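Local coordinates for protein L-lysine 6-oxidase (Marinomonas mediterranea, PDB 3WEV) that oxidises the side-chain amine of L-lysine with molecular oxygen through a cysteine tryptophylquinone cofactor, releasing ammonia and the hydrogen peroxide that makes it antibacterial, at residues N384-S389 with V528-Q533; E400-L405 with Q519-S524; P378-S383 with G444-P449; G200-N205 with D215-D220; S259-T264 with A437-C442. All coordinates share one frame; numbering follows the deposited sequence.

Contact 1. Residues N384-S389 with V528-Q533; sequences NSVSSS and VNKASQ. With LYS (lysine), chain M.
The amide of Asn529 reaches into the bend of residues 384-389, a bend shaped by Asn384. There Asn384 OD1 accepts from Val386 N, forming an Asx turn, and, along a nearly straight bond, from Ser387 N (3.0 Å, 170°), which completes an Asx motif. The two asparagine side chains cross obliquely with their amide planes 56° apart, and Asn529 bonds to the main chain of the turn instead. Its ND2 donates to Ser387 O at 3.0 Å, an oxygen lying in the amide plane, and also to Asn384 O at 3.0 Å, an oxygen tilted out of that plane. In both bonds the donor stands above the carbonyl plane, consistent with an amide lying across the bend. Outside the pair, Asn384 ND2 is held by Val398 and Ser387 OG by Glu101.

Ser388 makes the second tie. With chi1 at -63° its OG sits beside its own backbone N and accepts from Asn529 N at 2.9 Å. The same hydroxyl donates to Lys530 O at 2.9 Å, in the carbonyl plane and on a lone pair. The loop is thereby fixed to the start of strand 530-543, one arm of a long two-stranded antiparallel hairpin.

Lys530, extended beyond CG, runs past the loop, its CD 3.4 Å from Val386 O, and lines the substrate pocket together with Val386. Val386 CG1 lies 3.7 Å from O of the bound lysine, while Lys530 NZ donates to the other oxygen of that carboxylate, OXT, at 2.6 Å.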
# COMPACT_ATOMS: atom_id res chain seq x y z
N ASN B 384 8.94 -5.92 -28.50
CA ASN B 384 9.53 -6.05 -27.18
C ASN B 384 10.63 -5.14 -26.90
O ASN B 384 11.83 -5.43 -27.11
CB ASN B 384 9.96 -7.47 -26.78
CG ASN B 384 10.47 -7.52 -25.35
OD1 ASN B 384 10.12 -6.67 -24.50
ND2 ASN B 384 11.25 -8.53 -25.05
N SER B 385 10.24 -3.96 -26.41
CA SER B 385 11.17 -2.93 -25.99
C SER B 385 11.15 -2.87 -24.40
O SER B 385 11.71 -1.92 -23.82
CB SER B 385 10.66 -1.56 -26.51
OG SER B 385 9.30 -1.41 -26.06
N VAL B 386 10.52 -3.87 -23.76
CA VAL B 386 10.25 -3.92 -22.33
C VAL B 386 11.26 -4.78 -21.49
O VAL B 386 11.76 -4.30 -20.45
CB VAL B 386 8.82 -4.43 -22.14
CG1 VAL B 386 8.49 -4.58 -20.65
CG2 VAL B 386 7.83 -3.42 -22.78
N SER B 387 11.50 -6.02 -21.93
CA SER B 387 12.28 -6.99 -21.18
C SER B 387 13.58 -7.32 -21.90
O SER B 387 13.61 -7.40 -23.07
CB SER B 387 11.44 -8.26 -20.93
OG SER B 387 10.76 -8.77 -22.07
N SER B 388 14.66 -7.49 -21.16
CA SER B 388 15.95 -7.78 -21.72
C SER B 388 16.03 -9.32 -21.96
O SER B 388 15.20 -10.12 -21.48
CB SER B 388 17.00 -7.39 -20.68
OG SER B 388 17.05 -6.01 -20.34
N SER B 389 17.13 -9.72 -22.55
CA SER B 389 17.42 -11.12 -22.84
C SER B 389 17.49 -11.97 -21.60
O SER B 389 17.19 -13.17 -21.67
CB SER B 389 18.76 -11.24 -23.58
OG SER B 389 19.86 -10.75 -22.78
N VAL B 528 19.59 -5.68 -24.42
CA VAL B 528 19.18 -5.03 -23.21
C VAL B 528 18.06 -4.07 -23.44
O VAL B 528 18.16 -3.17 -24.26
CB VAL B 528 20.32 -4.30 -22.50
CG1 VAL B 528 19.78 -3.66 -21.22
CG2 VAL B 528 21.41 -5.24 -22.10
N ASN B 529 16.98 -4.24 -22.68
CA ASN B 529 15.96 -3.18 -22.59
C ASN B 529 15.95 -2.39 -21.27
O ASN B 529 15.82 -1.15 -21.30
CB ASN B 529 14.57 -3.75 -22.88
CG ASN B 529 14.24 -3.80 -24.37
OD1 ASN B 529 14.47 -2.85 -25.10
ND2 ASN B 529 13.68 -4.89 -24.80
N LYS B 530 16.14 -3.09 -20.15
CA LYS B 530 16.19 -2.46 -18.88
C LYS B 530 17.37 -3.02 -18.08
O LYS B 530 17.91 -4.11 -18.34
CB LYS B 530 14.86 -2.60 -18.11
CG LYS B 530 13.74 -1.83 -18.76
CD LYS B 530 12.45 -1.99 -18.05
CE LYS B 530 11.39 -1.20 -18.80
NZ LYS B 530 10.14 -1.33 -18.02
N ALA B 531 17.76 -2.25 -17.09
CA ALA B 531 18.89 -2.60 -16.24
C ALA B 531 18.61 -2.01 -14.86
O ALA B 531 17.74 -1.18 -14.71
CB ALA B 531 20.13 -1.98 -16.82
N SER B 532 19.35 -2.48 -13.85
CA SER B 532 19.34 -1.80 -12.58
C SER B 532 20.25 -0.59 -12.75
O SER B 532 21.28 -0.68 -13.43
CB SER B 532 19.87 -2.72 -11.47
OG SER B 532 21.25 -2.89 -11.64
N GLN B 533 19.88 0.53 -12.10
CA GLN B 533 20.63 1.76 -12.07
C GLN B 533 20.86 2.13 -10.59
O GLN B 533 19.86 2.30 -9.81
CB GLN B 533 19.86 2.89 -12.73
CG GLN B 533 20.70 4.20 -12.86
CD GLN B 533 20.13 5.20 -13.82
OE1 GLN B 533 20.13 5.00 -15.00
NE2 GLN B 533 19.73 6.35 -13.29
N LYS M . 5.76 0.62 -20.36
CA LYS M . 5.43 -0.78 -19.96
C LYS M . 6.62 -1.40 -19.17
O LYS M . 6.37 -2.46 -18.54
CB LYS M . 4.94 -1.60 -21.18
CG LYS M . 3.97 -1.03 -22.22
CD LYS M . 2.88 -1.98 -22.69
CE LYS M . 2.28 -1.59 -24.04
NZ LYS M . 1.80 -2.36 -25.00
OXT LYS M . 7.80 -0.92 -19.13

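Contact 2. Residues E400-L405 with Q519-S524; sequences EKFLAL and QTVNFS. With LYS (lysine), chain M.
Lys401 and Phe402 share one first torsion, CG beside the backbone N (chi1 -65° in Lys401), and from there both side chains reach strand 519-522. Lys401 CB rests 3.9 Å from Val521 CG1, and the chain, extended beyond CG, carries NZ to Asn522 O, 3.0 Å away and above the carbonyl plane. Glu525 O is a further acceptor for this buried ammonium group. The Phe402 ring slides past Val521 in the opposite direction, with CZ 3.6 Å from Val521 CG1, and Phe523 CB meets the ring at its edge, 4.1 Å from Phe402 CE2.

Side chains of 400-402 thus reach across to a strand with which theirs is not paired: the two axes approach to 8.0 Å, with 110° between their N-to-C directions, and strand 518-522 is hydrogen-bonded to strand 575-579. An Asx turn ends the second strand, Asn522 OD1 accepting from Ser524 N, while Asn522 ND2 donates to Ser524 OG in the amide plane and also to Leu572 O.

At the other end of this strand lies the substrate site. Gln519, bent at chi2, accepts from the amino N of the bound lysine at OE1 (2.7 Å), and its NE2 donates to the ligand's OXT at 3.1 Å and 179°; Trp580 NE1 also donates to OE1.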
# COMPACT_ATOMS: atom_id res chain seq x y z
N GLU B 400 12.64 -7.25 -29.41
CA GLU B 400 12.39 -6.53 -30.67
C GLU B 400 12.07 -5.05 -30.33
O GLU B 400 10.94 -4.69 -29.99
CB GLU B 400 11.20 -7.14 -31.42
CG GLU B 400 11.10 -6.62 -32.84
CD GLU B 400 9.72 -6.76 -33.48
OE1 GLU B 400 9.50 -7.79 -34.18
OE2 GLU B 400 8.87 -5.86 -33.24
N LYS B 401 13.09 -4.22 -30.37
CA LYS B 401 13.01 -2.91 -29.74
C LYS B 401 12.18 -1.87 -30.51
O LYS B 401 11.32 -1.16 -29.93
CB LYS B 401 14.38 -2.35 -29.56
CG LYS B 401 15.26 -3.13 -28.59
CD LYS B 401 16.52 -2.33 -28.35
CE LYS B 401 17.30 -3.00 -27.21
NZ LYS B 401 18.53 -2.19 -26.98
N PHE B 402 12.40 -1.84 -31.82
CA PHE B 402 11.80 -0.81 -32.69
C PHE B 402 10.97 -1.36 -33.84
O PHE B 402 11.23 -2.46 -34.32
CB PHE B 402 12.89 0.10 -33.23
CG PHE B 402 13.68 0.83 -32.14
CD1 PHE B 402 13.05 1.81 -31.36
CD2 PHE B 402 14.97 0.50 -31.86
CE1 PHE B 402 13.74 2.47 -30.35
CE2 PHE B 402 15.69 1.16 -30.86
CZ PHE B 402 15.07 2.14 -30.09
N LEU B 403 10.01 -0.55 -34.30
CA LEU B 403 9.00 -1.00 -35.27
C LEU B 403 9.58 -1.24 -36.67
O LEU B 403 10.52 -0.59 -37.09
CB LEU B 403 7.82 -0.01 -35.30
CG LEU B 403 6.51 -0.46 -35.98
CD1 LEU B 403 6.04 -1.77 -35.35
CD2 LEU B 403 5.44 0.64 -35.93
N ALA B 404 9.04 -2.23 -37.35
CA ALA B 404 9.13 -2.35 -38.80
C ALA B 404 7.73 -2.51 -39.41
O ALA B 404 6.79 -2.87 -38.72
CB ALA B 404 9.96 -3.58 -39.15
N LEU B 405 7.60 -2.25 -40.69
CA LEU B 405 6.38 -2.62 -41.41
C LEU B 405 6.24 -4.13 -41.35
O LEU B 405 7.14 -4.78 -40.98
CB LEU B 405 6.39 -2.18 -42.85
CG LEU B 405 6.50 -0.69 -43.10
CD1 LEU B 405 6.63 -0.39 -44.55
CD2 LEU B 405 5.39 0.11 -42.47
N GLN B 519 7.54 4.52 -24.60
CA GLN B 519 8.57 3.70 -23.98
C GLN B 519 9.88 4.39 -24.19
O GLN B 519 10.11 4.93 -25.28
CB GLN B 519 8.63 2.32 -24.67
CG GLN B 519 9.32 1.25 -23.83
CD GLN B 519 8.51 0.73 -22.66
OE1 GLN B 519 7.30 0.87 -22.57
NE2 GLN B 519 9.23 0.14 -21.71
N THR B 520 10.73 4.40 -23.14
CA THR B 520 12.06 4.95 -23.26
C THR B 520 12.94 3.72 -23.57
O THR B 520 13.20 2.89 -22.71
CB THR B 520 12.40 5.70 -21.93
OG1 THR B 520 11.57 6.89 -21.91
CG2 THR B 520 13.80 6.15 -21.90
N VAL B 521 13.38 3.62 -24.80
CA VAL B 521 14.07 2.42 -25.34
C VAL B 521 15.57 2.58 -25.54
O VAL B 521 16.06 3.48 -26.25
CB VAL B 521 13.42 1.98 -26.66
CG1 VAL B 521 13.91 0.62 -27.08
CG2 VAL B 521 11.89 2.01 -26.53
N ASN B 522 16.31 1.67 -24.92
CA ASN B 522 17.76 1.66 -25.05
C ASN B 522 18.17 1.42 -26.50
O ASN B 522 17.58 0.60 -27.16
CB ASN B 522 18.39 0.54 -24.20
CG ASN B 522 19.85 0.38 -24.54
OD1 ASN B 522 20.26 -0.45 -25.40
ND2 ASN B 522 20.65 1.24 -23.96
N PHE B 523 19.17 2.14 -27.02
CA PHE B 523 19.64 1.81 -28.36
C PHE B 523 21.17 1.55 -28.50
O PHE B 523 21.75 1.70 -29.58
CB PHE B 523 19.13 2.85 -29.30
CG PHE B 523 19.61 4.24 -29.03
CD1 PHE B 523 20.78 4.72 -29.61
CD2 PHE B 523 18.90 5.06 -28.20
CE1 PHE B 523 21.17 6.05 -29.38
CE2 PHE B 523 19.32 6.36 -27.92
CZ PHE B 523 20.46 6.87 -28.52
N SER B 524 21.81 1.12 -27.42
CA SER B 524 23.28 0.88 -27.39
C SER B 524 23.58 -0.62 -27.26
O SER B 524 24.66 -1.06 -27.70
CB SER B 524 23.95 1.58 -26.22
OG SER B 524 23.32 1.12 -24.99
N LYS M . 5.76 0.62 -20.36
CA LYS M . 5.43 -0.78 -19.96
C LYS M . 6.62 -1.40 -19.17
O LYS M . 6.37 -2.46 -18.54
CB LYS M . 4.94 -1.60 -21.18
CG LYS M . 3.97 -1.03 -22.22
CD LYS M . 2.88 -1.98 -22.69
CE LYS M . 2.28 -1.59 -24.04
NZ LYS M . 1.80 -2.36 -25.00
OXT LYS M . 7.80 -0.92 -19.13

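Contact 3. Residues P378-S383 with G444-P449; sequences PMNSGS and GLPMCP. With LYS (lysine), chain M.
Ser383 and Met447 are joined by a direct hydrogen bond, Met447 N to Ser383 OG, 2.9 Å long and nearly straight at 175°. Chi1 of -68° puts that hydroxyl beside the backbone N of Ser383, where Met447 N meets it. A water adds a second link between the same two residues, donating to Ser383 O at 2.9 Å and to Met447 O at 2.8 Å. Two residues before Ser383, Ser381 OG bonds to Gly382 O and, outside the pair, to Ser385.

Packing is carried by Pro446, whose ring is directed at the backbone of 380-383. Its CG lies 3.4 Å from Ser381 O and its CB reaches Gly382 O. Asn380 crosses the proline at about a right angle, ND2 being 3.5 Å from Pro446 CD. That amide is held in place by a bond to Ser381 O at 3.1 Å, on a lone pair in the carbonyl plane, and by another to Trp580 O. Farther along, Cys448 CB packs 3.3 Å from Ser383 O.

Residues 444-449 form a wall of the quinone active site, with cis peptide bonds before both Pro446 and Pro449. Pro446 O accepts from NE1 of the tryptophylquinone at position 581, and Cys448 N donates to its O7, so two main-chain polar groups of this loop grip the cofactor.

The ligand's bond is also with the main chain. NZ of the bound lysine, the amine that the enzyme oxidises, donates to Cys448 O at 2.8 Å. The ring atom CD of Pro449 packs near the same NZ.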
# COMPACT_ATOMS: atom_id res chain seq x y z
N PRO B 378 9.02 2.53 -39.58
CA PRO B 378 8.37 3.63 -38.85
C PRO B 378 9.02 3.85 -37.48
O PRO B 378 9.53 2.86 -36.86
CB PRO B 378 6.95 3.18 -38.69
CG PRO B 378 6.93 1.70 -39.06
CD PRO B 378 8.25 1.30 -39.62
N MET B 379 9.00 5.10 -36.99
CA MET B 379 9.61 5.39 -35.68
C MET B 379 8.59 5.18 -34.57
O MET B 379 7.76 6.05 -34.33
CB MET B 379 10.18 6.77 -35.64
CG MET B 379 10.99 7.11 -34.41
SD MET B 379 12.22 5.84 -33.96
CE MET B 379 11.60 5.32 -32.36
N ASN B 380 8.72 4.04 -33.88
CA ASN B 380 7.78 3.60 -32.85
C ASN B 380 8.44 2.43 -32.15
O ASN B 380 9.35 1.81 -32.68
CB ASN B 380 6.52 3.13 -33.51
CG ASN B 380 5.29 3.10 -32.61
OD1 ASN B 380 4.59 4.08 -32.44
ND2 ASN B 380 4.95 1.90 -32.09
N SER B 381 7.94 2.06 -30.98
CA SER B 381 8.40 0.81 -30.32
C SER B 381 8.07 -0.40 -31.21
O SER B 381 7.06 -0.40 -31.98
CB SER B 381 7.79 0.64 -28.97
OG SER B 381 8.08 -0.61 -28.35
N GLY B 382 8.93 -1.42 -31.10
CA GLY B 382 8.58 -2.77 -31.54
C GLY B 382 7.84 -3.59 -30.51
O GLY B 382 7.33 -3.04 -29.52
N SER B 383 7.77 -4.90 -30.79
CA SER B 383 6.99 -5.79 -30.01
C SER B 383 7.69 -6.31 -28.75
O SER B 383 7.08 -7.04 -28.00
CB SER B 383 6.39 -6.95 -30.88
OG SER B 383 5.40 -6.53 -31.81
N GLY B 444 -2.39 -3.57 -35.85
CA GLY B 444 -1.62 -4.74 -36.32
C GLY B 444 -0.23 -4.86 -35.66
O GLY B 444 0.13 -5.92 -35.20
N LEU B 445 0.55 -3.77 -35.64
CA LEU B 445 1.86 -3.74 -34.98
C LEU B 445 2.10 -2.40 -34.27
O LEU B 445 1.58 -1.41 -34.70
CB LEU B 445 2.96 -3.91 -36.02
CG LEU B 445 2.98 -5.21 -36.85
CD1 LEU B 445 3.97 -4.99 -37.98
CD2 LEU B 445 3.40 -6.37 -35.97
N PRO B 446 2.90 -2.37 -33.19
CA PRO B 446 3.50 -3.54 -32.54
C PRO B 446 2.49 -4.22 -31.67
O PRO B 446 1.39 -3.68 -31.42
CB PRO B 446 4.55 -2.92 -31.66
CG PRO B 446 3.98 -1.56 -31.31
CD PRO B 446 3.26 -1.09 -32.50
N MET B 447 2.86 -5.38 -31.15
CA MET B 447 1.96 -6.15 -30.30
C MET B 447 2.68 -6.59 -29.03
O MET B 447 3.32 -7.65 -28.98
CB MET B 447 1.42 -7.39 -31.08
CG MET B 447 0.25 -7.08 -32.02
SD MET B 447 -0.15 -8.58 -32.97
CE MET B 447 -1.74 -8.14 -33.67
N CYS B 448 2.55 -5.79 -27.99
CA CYS B 448 3.25 -6.03 -26.71
C CYS B 448 2.43 -5.62 -25.49
O CYS B 448 2.95 -4.91 -24.63
CB CYS B 448 4.56 -5.29 -26.71
SG CYS B 448 5.74 -5.76 -25.37
N PRO B 449 1.20 -6.12 -25.36
CA PRO B 449 0.55 -7.08 -26.27
C PRO B 449 -0.21 -6.45 -27.45
O PRO B 449 -0.52 -7.11 -28.43
CB PRO B 449 -0.45 -7.78 -25.38
CG PRO B 449 -0.86 -6.68 -24.42
CD PRO B 449 0.36 -5.85 -24.15
N LYS M . 5.76 0.62 -20.36
CA LYS M . 5.43 -0.78 -19.96
C LYS M . 6.62 -1.40 -19.17
O LYS M . 6.37 -2.46 -18.54
CB LYS M . 4.94 -1.60 -21.18
CG LYS M . 3.97 -1.03 -22.22
CD LYS M . 2.88 -1.98 -22.69
CE LYS M . 2.28 -1.59 -24.04
NZ LYS M . 1.80 -2.36 -25.00
OXT LYS M . 7.80 -0.92 -19.13
O HOH W 1 5.11 -9.11 -27.39

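Contact 4. Residues G200-N205 with D215-D220; sequences GFAGGN and DDWYDD
An antiparallel beta hairpin pairs Ala202-Gly204 with Trp217-Asp219, the latter being an outermost strand of a small three-stranded sheet in the N-terminal region. Gly203 and Tyr218 form the hydrogen-bonded pair, Gly203 N to Tyr218 O at 3.1 Å and Tyr218 N to Gly203 O at 2.9 Å; the flanking pairs, Ala202 with Asp219 and Gly204 with Trp217, are non-hydrogen-bonded.

On the face bearing Ala202 and Trp217, the indole folds flat across the partner strand. Gly204 CA stands 3.5 Å from the centroid of the five-membered ring and 8° off its normal, a CH-pi contact over the face, and Gly203 C lies over the same face nearer the rim. Lacking a side chain on the Trp217 face, Gly204 lets the indole lie against its CA. Trp217 NE1 bonds to Thr206 O, and Val623 of helix 619-625 touches both Ala202 and Trp217.

Tyr218 points to the other face, and Phe201, just before the strand, lies side by side with it, pointing the same way, with Phe201 CE1 4.0 Å from Tyr218 CB. Beyond the strands each end is held by a carboxylate. Asp220 OD2 accepts from Phe201 N at 2.9 Å and also from Tyr199 N, while a water joins Asp220 OD1 to Phe201 O. At the opposite end Tyr218 OH donates to Asp216 OD1 at 2.7 Å, and Asn205 ND2, its amide turned 66° from the carboxylate, meets Asp216 OD2 at 2.7 Å from above the carboxylate plane.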
# COMPACT_ATOMS: atom_id res chain seq x y z
N GLY B 200 -17.94 -2.22 -20.38
CA GLY B 200 -16.79 -1.66 -19.68
C GLY B 200 -16.52 -2.16 -18.27
O GLY B 200 -15.70 -1.58 -17.52
N PHE B 201 -17.25 -3.19 -17.89
CA PHE B 201 -17.02 -3.87 -16.59
C PHE B 201 -15.54 -4.19 -16.36
O PHE B 201 -14.88 -4.77 -17.23
CB PHE B 201 -17.85 -5.15 -16.51
CG PHE B 201 -17.59 -5.94 -15.31
CD1 PHE B 201 -16.52 -6.82 -15.29
CD2 PHE B 201 -18.42 -5.84 -14.21
CE1 PHE B 201 -16.23 -7.54 -14.14
CE2 PHE B 201 -18.14 -6.59 -13.07
CZ PHE B 201 -17.02 -7.39 -13.04
N ALA B 202 -15.00 -3.75 -15.22
CA ALA B 202 -13.66 -4.19 -14.76
C ALA B 202 -13.62 -4.12 -13.25
O ALA B 202 -13.68 -3.03 -12.65
CB ALA B 202 -12.55 -3.36 -15.33
N GLY B 203 -13.52 -5.30 -12.66
CA GLY B 203 -13.55 -5.44 -11.22
C GLY B 203 -12.83 -6.67 -10.79
O GLY B 203 -12.61 -7.63 -11.60
N GLY B 204 -12.42 -6.67 -9.51
CA GLY B 204 -11.76 -7.85 -8.96
C GLY B 204 -11.71 -7.86 -7.43
O GLY B 204 -12.24 -6.95 -6.74
N ASN B 205 -11.05 -8.86 -6.89
CA ASN B 205 -11.12 -9.06 -5.45
C ASN B 205 -9.81 -8.77 -4.80
O ASN B 205 -9.73 -8.96 -3.63
CB ASN B 205 -11.61 -10.46 -5.09
CG ASN B 205 -13.05 -10.70 -5.48
OD1 ASN B 205 -13.91 -9.83 -5.29
ND2 ASN B 205 -13.33 -11.89 -5.98
N ASP B 215 -4.61 -10.49 -9.03
CA ASP B 215 -5.25 -11.79 -9.18
C ASP B 215 -6.74 -11.57 -9.04
O ASP B 215 -7.18 -10.63 -8.35
CB ASP B 215 -4.82 -12.75 -8.03
CG ASP B 215 -3.44 -13.40 -8.27
OD1 ASP B 215 -2.94 -13.44 -9.43
OD2 ASP B 215 -2.82 -13.88 -7.29
N ASP B 216 -7.52 -12.47 -9.61
CA ASP B 216 -8.96 -12.52 -9.39
C ASP B 216 -9.61 -11.22 -9.84
O ASP B 216 -10.47 -10.68 -9.12
CB ASP B 216 -9.27 -12.82 -7.90
CG ASP B 216 -10.64 -13.39 -7.69
OD1 ASP B 216 -11.26 -13.90 -8.64
OD2 ASP B 216 -11.10 -13.39 -6.54
N TRP B 217 -9.11 -10.71 -10.98
CA TRP B 217 -9.64 -9.58 -11.78
C TRP B 217 -10.25 -10.02 -13.12
O TRP B 217 -9.77 -11.00 -13.74
CB TRP B 217 -8.54 -8.52 -12.05
CG TRP B 217 -8.56 -7.54 -10.99
CD1 TRP B 217 -8.05 -7.68 -9.75
CD2 TRP B 217 -9.22 -6.31 -11.02
NE1 TRP B 217 -8.33 -6.58 -8.98
CE2 TRP B 217 -9.06 -5.72 -9.75
CE3 TRP B 217 -9.91 -5.61 -12.01
CZ2 TRP B 217 -9.57 -4.48 -9.44
CZ3 TRP B 217 -10.44 -4.40 -11.69
CH2 TRP B 217 -10.24 -3.82 -10.43
N TYR B 218 -11.23 -9.23 -13.61
CA TYR B 218 -12.02 -9.60 -14.78
C TYR B 218 -12.39 -8.34 -15.53
O TYR B 218 -12.56 -7.26 -14.88
CB TYR B 218 -13.33 -10.34 -14.33
CG TYR B 218 -13.01 -11.55 -13.50
CD1 TYR B 218 -12.77 -12.77 -14.08
CD2 TYR B 218 -12.80 -11.42 -12.12
CE1 TYR B 218 -12.42 -13.86 -13.31
CE2 TYR B 218 -12.41 -12.49 -11.34
CZ TYR B 218 -12.22 -13.71 -11.95
OH TYR B 218 -11.82 -14.73 -11.19
N ASP B 219 -12.53 -8.48 -16.85
CA ASP B 219 -13.18 -7.44 -17.66
C ASP B 219 -14.22 -8.10 -18.57
O ASP B 219 -14.33 -9.32 -18.56
CB ASP B 219 -12.11 -6.56 -18.33
CG ASP B 219 -11.39 -7.24 -19.51
OD1 ASP B 219 -11.92 -8.19 -20.12
OD2 ASP B 219 -10.28 -6.81 -19.84
N ASP B 220 -14.92 -7.31 -19.39
CA ASP B 220 -16.00 -7.86 -20.24
C ASP B 220 -15.64 -7.76 -21.71
O ASP B 220 -16.50 -7.79 -22.58
CB ASP B 220 -17.36 -7.22 -19.89
CG ASP B 220 -17.40 -5.70 -20.10
OD1 ASP B 220 -16.42 -5.19 -20.64
OD2 ASP B 220 -18.42 -5.07 -19.77
O HOH W 2 -14.20 -3.89 -19.76

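Contact 5. Residues S259-T264 with A437-C442; sequences STLSDT and ASIGNC
Leu261 N, at the start of helix 261-272, donates to carbonyls of the turn that follows helix 433-439: Cys442 O accepts at 3.0 Å and 150°, and Ile439 O takes a weak second bond from Leu261 N at 3.4 Å. Ser262 N adds another weak bond to Ile439 O, also 3.4 Å. The acceptors are brought together by a type I beta turn from Ile439 to Cys442, closed by Cys442 N to Ile439 O at 2.9 Å, at the weakly bonded end of that helix.

The first helix also caps itself. Thr260 and Asp263 form a capping box, in which Asp263 N donates to Thr260 OG1 (3.1 Å, 166°) and Thr260 N to Asp263 OD2 at 2.9 Å. Chi1 of 76° sets OG1 between the backbone N and the carbonyl carbon, where Asp263 N reaches it. A salt bridge to Arg305 occupies the same Asp263 oxygen.

Apolar groups fill in around these bonds. Leu261 crosses Ile439 at about a right angle and places its CB 3.9 Å from Cys442 CB, while Ser262 CB lies 3.6 Å from Gly440 CA, where there is no side chain to intervene. Leu261 also touches Met447.

The partly positive amide end of helix 261-272 thus faces partly negative carbonyl oxygens of the turn after helix 433-439, which is probably favourable, and its first-turn amides find acceptors although they are buried.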
# COMPACT_ATOMS: atom_id res chain seq x y z
N SER B 259 0.53 -0.16 -39.64
CA SER B 259 0.17 -1.55 -39.90
C SER B 259 -1.06 -1.91 -39.09
O SER B 259 -1.03 -2.00 -37.86
CB SER B 259 1.32 -2.51 -39.60
OG SER B 259 2.55 -2.10 -40.24
N THR B 260 -2.17 -2.10 -39.77
CA THR B 260 -3.44 -2.52 -39.16
C THR B 260 -3.54 -4.06 -39.10
O THR B 260 -2.76 -4.77 -39.76
CB THR B 260 -4.67 -2.03 -40.00
OG1 THR B 260 -4.82 -2.85 -41.19
CG2 THR B 260 -4.49 -0.59 -40.45
N LEU B 261 -4.55 -4.58 -38.41
CA LEU B 261 -4.73 -6.04 -38.35
C LEU B 261 -5.19 -6.62 -39.73
O LEU B 261 -4.97 -7.83 -40.02
CB LEU B 261 -5.67 -6.41 -37.24
CG LEU B 261 -5.63 -7.87 -36.77
CD1 LEU B 261 -4.29 -8.20 -36.13
CD2 LEU B 261 -6.76 -8.01 -35.79
N SER B 262 -5.80 -5.76 -40.57
CA SER B 262 -6.04 -6.16 -41.96
C SER B 262 -4.74 -6.41 -42.69
O SER B 262 -4.57 -7.43 -43.36
CB SER B 262 -6.87 -5.14 -42.69
OG SER B 262 -7.16 -5.57 -44.03
N ASP B 263 -3.80 -5.51 -42.49
CA ASP B 263 -2.46 -5.73 -43.04
C ASP B 263 -1.90 -7.06 -42.51
O ASP B 263 -1.28 -7.84 -43.27
CB ASP B 263 -1.51 -4.59 -42.72
CG ASP B 263 -1.90 -3.31 -43.34
OD1 ASP B 263 -2.25 -3.27 -44.53
OD2 ASP B 263 -1.90 -2.28 -42.62
N THR B 264 -2.09 -7.35 -41.24
CA THR B 264 -1.62 -8.61 -40.66
C THR B 264 -2.21 -9.81 -41.37
O THR B 264 -1.49 -10.72 -41.84
CB THR B 264 -1.90 -8.65 -39.14
OG1 THR B 264 -1.23 -7.55 -38.47
CG2 THR B 264 -1.41 -9.97 -38.51
N ALA B 437 -12.62 -3.71 -43.56
CA ALA B 437 -13.20 -2.55 -42.83
C ALA B 437 -13.34 -2.69 -41.32
O ALA B 437 -13.41 -1.69 -40.59
CB ALA B 437 -14.56 -2.24 -43.42
N SER B 438 -13.41 -3.92 -40.86
CA SER B 438 -13.51 -4.24 -39.47
C SER B 438 -12.11 -4.18 -38.82
O SER B 438 -11.77 -3.28 -38.04
CB SER B 438 -14.18 -5.61 -39.28
OG SER B 438 -13.54 -6.65 -40.03
N ILE B 439 -11.29 -5.14 -39.20
CA ILE B 439 -10.00 -5.36 -38.53
C ILE B 439 -8.97 -4.36 -39.02
O ILE B 439 -7.93 -4.17 -38.40
CB ILE B 439 -9.53 -6.80 -38.69
CG1 ILE B 439 -9.54 -7.27 -40.15
CG2 ILE B 439 -10.40 -7.74 -37.89
CD1 ILE B 439 -8.66 -8.51 -40.31
N GLY B 440 -9.25 -3.67 -40.12
CA GLY B 440 -8.37 -2.59 -40.60
C GLY B 440 -8.45 -1.40 -39.62
O GLY B 440 -7.53 -0.55 -39.60
N ASN B 441 -9.44 -1.38 -38.73
CA ASN B 441 -9.46 -0.41 -37.68
C ASN B 441 -8.86 -0.89 -36.34
O ASN B 441 -9.10 -0.24 -35.31
CB ASN B 441 -10.87 0.10 -37.51
CG ASN B 441 -11.32 0.85 -38.73
OD1 ASN B 441 -10.62 1.77 -39.20
ND2 ASN B 441 -12.47 0.47 -39.25
N CYS B 442 -8.27 -2.09 -36.35
CA CYS B 442 -7.53 -2.61 -35.20
C CYS B 442 -6.04 -2.45 -35.39
O CYS B 442 -5.54 -2.43 -36.52
CB CYS B 442 -7.86 -4.08 -34.99
SG CYS B 442 -9.61 -4.36 -34.57

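In the fold
From the N terminus, contact 4 closes first, a short hairpin loop completed before any other contact opens and about 27 Å, centre to centre, from contact 5. Contact 5 opens at 259-264 and closes at 437-442, tying the start of helix 261-272 to the C-terminal family region. Contact 3 opens inside that loop, at 378-383, and closes just beyond it at 444-449, so the two cross; Ser259 O meets Gly444 N between them. Contacts 1 and 2 open next, and both cross contacts 3 and 5. Contact 2 closes at 519-524, nested within contact 1, which closes at 528-533. Contacts 1, 2 and 3 converge on one bound lysine.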